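Local coordinates for actibind (PDB 3D3Z), which cleaves RNA as a T2-family ribonuclease, probably without base specificity but with a preference for adenylic acid, at residues T1-S6 against A19-N24; Q32-D37 against L150-A155. One frame throughout, in Å; residues are numbered along the deposited sequence. Where two conformers were deposited one is given.

Interaction 1: T1-S6 against A19-N24; sequences TIDTCS and ASCCFN
Cys-5 and Cys-22 form a disulfide that ties the N-terminal loop to a type I beta turn running from Ser-20 to Phe-23. SG of Cys-5 and SG of Cys-22 lie 2.0 Å apart. The torsion about this bond is -84°, so the bridge is left-handed and close to the relaxed geometry of a disulfide. The two halves are built alike. Each sulphur is anti to its own carbonyl carbon and beside its backbone N, with chi1 -53° in Cys-5 and -73° in Cys-22. CB of Cys-5 comes within 3.8 Å of CB of Cys-22. The neighbouring Cys-21 uses its sulphur elsewhere, in a disulfide to Cys-126. The turn is therefore held by two bridges from adjacent residues. Asp-3 points toward the turn beside the Cys-21 side chain. Its side chain has two conformers, so the 3.1 Å from Asp-3 OD2 to Cys-21 CB is doubtful. The backbone of Asp-3 is hydrogen-bonded to that of Cys-126, so both segments meet the same distant residue. No hydrogen bond crosses between the segments. Within the turn, Ser-20 makes an ST turn: its OG accepts from Cys-22 N at 2.9 Å.

Interaction 2: Q32-D37 against L150-A155; sequences QTQFWD and LDSYTA. With D3Z (1-(5-deoxy-beta-L-xylofuranosyl)pyrimidine-2,4(1H,3H)-dione), chain E.
Gln-34 reaches from a strand of the central antiparallel sheet of the T2 ribonuclease fold to the start of helix 152-158, where it meets Leu-150 and Ser-152. Hydrogen bonds dominate. The Gln-34 chain is extended at chi2 (-179°), which carries CD out toward the loop. NE2 of Gln-34 donates to O of Leu-150 at 3.0 Å. This bond is nearly straight (170° at the hydrogen) and falls on a lone pair in the carbonyl plane. Gln-34 NE2 also donates to Gln-32 OE1 at 2.8 Å. Gln-34 OE1 accepts from Ser-152 OG at 2.7 Å, with the hydroxyl 37° above the carbonyl plane. These bonds fix the flip of the buried amide. A water sits within hydrogen-bonding distance of Gln-34 OE1 and Leu-150 O, with more acceptors around it than it has protons. Ser-152 OG has a further partner in Tyr-201 OH.

Apolar contacts flank the polar group. Leu-150 CD1 packs against CB and CG of Gln-32. Trp-36 CZ3 lies 3.9 Å from Tyr-153 CD1, at the edge of the tyrosine ring.

The strand also serves the nucleoside pocket. Phe-35 stacks with His-51, a predicted active-site residue, and its CZ lies 3.3 Å from C5 of D3Z. The side chain of Gln-34 lies about 6 Å from that of His-51.

The helix start is capped by Asp-151. Its OD1 accepts from Thr-154 N at 3.2 Å, and its OD2 accepts from Thr-154 OG1 at 2.8 Å.

How the interactions relate
Interaction 1 is a surface contact and interaction 2 is mostly buried. They lie on opposite sides of the chain's centre, with their own centres about 28 Å apart, and do not touch. They follow each other in sequence. Segment 19-24 lies in the loop before strand 29-35, and interaction 2 uses the end of that strand. Their chemistry suits their places. Interaction 1 joins two loops by a covalent bridge, with no hydrogen bond across. Interaction 2 joins a strand to a helix start by side-chain hydrogen bonds and apolar contacts. Only interaction 2 includes residues of the nucleoside pocket; interaction 1 lies away from the annotated sites.

Interaction 1: T1-S6 against A19-N24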
loop_
_atom_site.group_PDB
_atom_site.type_symbol
_atom_site.label_atom_id
_atom_site.label_comp_id
_atom_site.label_asym_id
_atom_site.label_seq_id
_atom_site.Cartn_x
_atom_site.Cartn_y
_atom_site.Cartn_z
ATOM N N THR A 1 20.264 8.912 8.500
ATOM C CA THR A 1 18.938 8.386 8.049
ATOM C C THR A 1 18.837 8.586 6.523
ATOM O O THR A 1 19.855 8.881 5.840
ATOM C CB THR A 1 17.834 9.092 8.840
ATOM O OG1 THR A 1 18.104 10.503 8.803
ATOM C CG2 THR A 1 17.784 8.595 10.293
ATOM N N ILE A 2 17.666 8.394 5.935
ATOM C CA ILE A 2 17.590 8.523 4.471
ATOM C C ILE A 2 17.919 9.955 4.027
ATOM O O ILE A 2 17.579 10.932 4.682
ATOM C CB ILE A 2 16.229 8.020 3.889
ATOM C CG1 ILE A 2 16.445 7.471 2.466
ATOM C CG2 ILE A 2 15.179 9.112 3.955
ATOM C CD1 ILE A 2 15.406 6.452 2.002
ATOM N N ASP A 3 18.510 9.979 2.901
ATOM C CA ASP A 3 18.710 11.230 2.178
ATOM C C ASP A 3 17.426 12.027 1.935
ATOM O O ASP A 3 16.329 11.462 1.776
ATOM C CB ASP A 3 19.541 10.994 0.892
ATOM C CG ASP A 3 18.733 10.471 -0.306
ATOM O OD1 ASP A 3 17.583 9.965 -0.175
ATOM O OD2 ASP A 3 19.306 10.578 -1.425
ATOM N N THR A 4 17.539 13.355 1.972
ATOM C CA THR A 4 16.384 14.188 1.740
ATOM C C THR A 4 16.516 14.734 0.338
ATOM O O THR A 4 17.601 14.812 -0.200
ATOM C CB THR A 4 16.252 15.308 2.776
ATOM O OG1 THR A 4 17.496 15.999 2.908
ATOM C CG2 THR A 4 15.847 14.727 4.127
ATOM N N CYS A 5 15.395 14.988 -0.297
ATOM C CA CYS A 5 15.362 15.551 -1.627
ATOM C C CYS A 5 14.510 16.801 -1.551
ATOM O O CYS A 5 13.669 16.930 -0.664
ATOM C CB CYS A 5 14.739 14.526 -2.600
ATOM S SG CYS A 5 15.512 12.932 -2.548
ATOM N N SER A 6 14.728 17.732 -2.478
ATOM C CA SER A 6 13.937 18.956 -2.498
ATOM C C SER A 6 12.439 18.636 -2.665
ATOM O O SER A 6 12.050 17.717 -3.418
ATOM C CB SER A 6 14.403 19.878 -3.631
ATOM O OG SER A 6 13.375 20.820 -3.945
ATOM N N ALA A 19 17.042 7.760 -12.972
ATOM C CA ALA A 19 16.899 7.042 -11.710
ATOM C C ALA A 19 18.065 7.407 -10.787
ATOM O O ALA A 19 19.226 7.318 -11.179
ATOM C CB ALA A 19 16.900 5.535 -11.949
ATOM N N SER A 20 17.722 7.761 -9.569
ATOM C CA SER A 20 18.696 8.132 -8.558
ATOM C C SER A 20 18.034 7.961 -7.237
ATOM O O SER A 20 16.861 7.598 -7.159
ATOM C CB SER A 20 19.142 9.600 -8.700
ATOM O OG SER A 20 18.107 10.486 -8.302
ATOM N N CYS A 21 18.768 8.269 -6.180
ATOM C CA CYS A 21 18.137 8.331 -4.886
ATOM C C CYS A 21 16.982 9.319 -4.745
ATOM O O CYS A 21 16.186 9.176 -3.800
ATOM C CB CYS A 21 19.189 8.546 -3.772
ATOM S SG CYS A 21 20.236 7.193 -3.603
ATOM N N CYS A 22 16.877 10.312 -5.652
ATOM C CA CYS A 22 15.820 11.285 -5.602
ATOM C C CYS A 22 14.850 11.187 -6.786
ATOM O O CYS A 22 14.126 12.163 -7.098
ATOM C CB CYS A 22 16.381 12.704 -5.492
ATOM S SG CYS A 22 17.065 13.046 -3.814
ATOM N N PHE A 23 14.877 10.042 -7.462
ATOM C CA PHE A 23 13.923 9.788 -8.553
ATOM C C PHE A 23 13.523 8.314 -8.682
ATOM O O PHE A 23 14.350 7.482 -9.016
ATOM C CB PHE A 23 14.488 10.281 -9.894
ATOM C CG PHE A 23 13.424 10.437 -10.957
ATOM C CD1 PHE A 23 12.405 11.353 -10.784
ATOM C CD2 PHE A 23 13.413 9.606 -12.085
ATOM C CE1 PHE A 23 11.403 11.496 -11.756
ATOM C CE2 PHE A 23 12.400 9.712 -13.047
ATOM C CZ PHE A 23 11.410 10.676 -12.872
ATOM N N ASN A 24 12.252 8.017 -8.426
ATOM C CA ASN A 24 11.720 6.661 -8.526
ATOM C C ASN A 24 11.510 6.245 -9.988
ATOM O O ASN A 24 10.678 6.823 -10.703
ATOM C CB ASN A 24 10.417 6.507 -7.694
ATOM C CG ASN A 24 10.673 6.484 -6.186
ATOM O OD1 ASN A 24 11.093 5.447 -5.627
ATOM N ND2 ASN A 24 10.408 7.614 -5.520
#

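Interaction 2: Q32-D37 against L150-A155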
loop_
_atom_site.group_PDB
_atom_site.type_symbol
_atom_site.label_atom_id
_atom_site.label_comp_id
_atom_site.label_asym_id
_atom_site.label_seq_id
_atom_site.Cartn_x
_atom_site.Cartn_y
_atom_site.Cartn_z
ATOM N N GLN A 32 -0.327 2.025 -3.109
ATOM C CA GLN A 32 -0.695 1.661 -1.746
ATOM C C GLN A 32 -1.949 0.786 -1.849
ATOM O O GLN A 32 -3.019 1.230 -2.235
ATOM C CB GLN A 32 -0.935 2.862 -0.848
ATOM C CG GLN A 32 -0.769 2.569 0.671
ATOM C CD GLN A 32 -1.847 1.666 1.272
ATOM O OE1 GLN A 32 -3.002 2.079 1.473
ATOM N NE2 GLN A 32 -1.433 0.450 1.708
ATOM N N THR A 33 -1.780 -0.485 -1.491
ATOM C CA THR A 33 -2.843 -1.489 -1.709
ATOM C C THR A 33 -3.457 -1.914 -0.372
ATOM O O THR A 33 -2.771 -1.947 0.660
ATOM C CB THR A 33 -2.314 -2.697 -2.475
ATOM O OG1 THR A 33 -1.274 -3.320 -1.719
ATOM C CG2 THR A 33 -1.761 -2.232 -3.791
ATOM N N GLN A 34 -4.760 -2.198 -0.394
ATOM C CA GLN A 34 -5.508 -2.547 0.788
ATOM C C GLN A 34 -6.436 -3.767 0.608
ATOM O O GLN A 34 -6.841 -4.095 -0.496
ATOM C CB GLN A 34 -6.343 -1.332 1.203
ATOM C CG GLN A 34 -5.547 -0.090 1.468
ATOM C CD GLN A 34 -6.403 1.080 1.905
ATOM O OE1 GLN A 34 -7.596 0.908 2.244
ATOM N NE2 GLN A 34 -5.775 2.253 2.021
ATOM N N PHE A 35 -6.793 -4.414 1.714
ATOM C CA PHE A 35 -7.729 -5.525 1.719
ATOM C C PHE A 35 -8.970 -5.241 2.543
ATOM O O PHE A 35 -8.874 -4.564 3.531
ATOM C CB PHE A 35 -7.095 -6.687 2.471
ATOM C CG PHE A 35 -6.140 -7.470 1.669
ATOM C CD1 PHE A 35 -6.471 -7.878 0.400
ATOM C CD2 PHE A 35 -4.924 -7.876 2.209
ATOM C CE1 PHE A 35 -5.616 -8.651 -0.314
ATOM C CE2 PHE A 35 -4.069 -8.650 1.473
ATOM C CZ PHE A 35 -4.415 -9.033 0.220
ATOM N N TRP A 36 -10.089 -5.826 2.123
ATOM C CA TRP A 36 -11.280 -6.020 2.951
ATOM C C TRP A 36 -11.452 -7.554 3.180
ATOM O O TRP A 36 -11.962 -8.291 2.304
ATOM C CB TRP A 36 -12.515 -5.360 2.265
ATOM C CG TRP A 36 -13.737 -5.476 3.088
ATOM C CD1 TRP A 36 -14.825 -6.329 2.890
ATOM C CD2 TRP A 36 -14.020 -4.735 4.268
ATOM N NE1 TRP A 36 -15.736 -6.156 3.902
ATOM C CE2 TRP A 36 -15.290 -5.163 4.737
ATOM C CE3 TRP A 36 -13.342 -3.724 4.964
ATOM C CZ2 TRP A 36 -15.863 -4.644 5.883
ATOM C CZ3 TRP A 36 -13.928 -3.200 6.113
ATOM C CH2 TRP A 36 -15.177 -3.656 6.553
ATOM N N ASP A 37 -10.959 -8.055 4.315
ATOM C CA ASP A 37 -10.952 -9.468 4.618
ATOM C C ASP A 37 -12.181 -9.759 5.477
ATOM O O ASP A 37 -12.261 -9.323 6.621
ATOM C CB ASP A 37 -9.666 -9.879 5.371
ATOM C CG ASP A 37 -8.394 -9.839 4.507
ATOM O OD1 ASP A 37 -8.468 -9.841 3.255
ATOM O OD2 ASP A 37 -7.273 -9.815 5.110
ATOM N N LEU A 150 -5.359 7.104 3.951
ATOM C CA LEU A 150 -6.255 6.506 2.938
ATOM C C LEU A 150 -7.284 5.638 3.622
ATOM O O LEU A 150 -7.278 4.427 3.431
ATOM C CB LEU A 150 -5.409 5.656 1.973
ATOM C CG LEU A 150 -4.467 6.438 1.080
ATOM C CD1 LEU A 150 -3.457 5.522 0.423
ATOM C CD2 LEU A 150 -5.262 7.214 0.036
ATOM N N ASP A 151 -8.113 6.259 4.465
ATOM C CA ASP A 151 -9.125 5.566 5.245
ATOM C C ASP A 151 -10.364 5.319 4.334
ATOM O O ASP A 151 -11.346 6.056 4.353
ATOM C CB ASP A 151 -9.482 6.350 6.498
ATOM C CG ASP A 151 -10.500 5.650 7.378
ATOM O OD1 ASP A 151 -11.007 4.551 7.061
ATOM O OD2 ASP A 151 -10.842 6.238 8.422
ATOM N N SER A 152 -10.245 4.257 3.556
ATOM C CA SER A 152 -11.269 3.708 2.664
ATOM C C SER A 152 -12.618 3.502 3.342
ATOM O O SER A 152 -13.646 3.914 2.804
ATOM C CB SER A 152 -10.720 2.374 2.113
ATOM O OG SER A 152 -9.548 2.611 1.372
ATOM N N TYR A 153 -12.645 2.864 4.509
ATOM C CA TYR A 153 -13.912 2.633 5.204
ATOM C C TYR A 153 -14.695 3.921 5.444
ATOM O O TYR A 153 -15.907 3.964 5.178
ATOM C CB TYR A 153 -13.735 1.927 6.528
ATOM C CG TYR A 153 -15.056 1.545 7.148
ATOM C CD1 TYR A 153 -15.559 0.267 6.968
ATOM C CD2 TYR A 153 -15.842 2.474 7.869
ATOM C CE1 TYR A 153 -16.750 -0.113 7.505
ATOM C CE2 TYR A 153 -17.082 2.094 8.404
ATOM C CZ TYR A 153 -17.522 0.792 8.204
ATOM O OH TYR A 153 -18.722 0.339 8.709
ATOM N N THR A 154 -14.019 4.945 5.955
ATOM C CA THR A 154 -14.664 6.216 6.226
ATOM C C THR A 154 -15.038 6.959 4.951
ATOM O O THR A 154 -16.103 7.549 4.879
ATOM C CB THR A 154 -13.796 7.100 7.106
ATOM O OG1 THR A 154 -13.597 6.422 8.344
ATOM C CG2 THR A 154 -14.505 8.424 7.410
ATOM N N ALA A 155 -14.179 6.931 3.949
ATOM C CA ALA A 155 -14.515 7.582 2.686
ATOM C C ALA A 155 -15.796 6.947 2.090
ATOM O O ALA A 155 -16.648 7.653 1.531
ATOM C CB ALA A 155 -13.372 7.486 1.718
HETATM N N1 D3Z E . -2.689 -12.799 1.669
HETATM C C2 D3Z E . -2.073 -12.952 2.926
HETATM N N3 D3Z E . -2.545 -12.282 3.973
HETATM C C4 D3Z E . -3.585 -11.454 3.870
HETATM C C5 D3Z E . -4.188 -11.300 2.649
HETATM C C6 D3Z E . -3.727 -11.988 1.536
HETATM O O2 D3Z E . -1.092 -13.708 3.084
HETATM O O4 D3Z E . -4.046 -10.825 4.846
HETATM C "C1'" D3Z E . -2.192 -13.501 0.513
HETATM C "C2'" D3Z E . -0.733 -13.786 0.804
HETATM O "O2'" D3Z E . -0.538 -15.200 0.986
HETATM C "C3'" D3Z E . 0.048 -13.168 -0.342
HETATM C "C4'" D3Z E . -0.968 -12.566 -1.296
HETATM O "O3'" D3Z E . 0.904 -12.142 0.131
HETATM O "O4'" D3Z E . -2.253 -12.656 -0.650
HETATM C "C5'" D3Z E . -0.573 -11.130 -1.622
HETATM O O HOH W 1 -8.170 2.004 5.005
#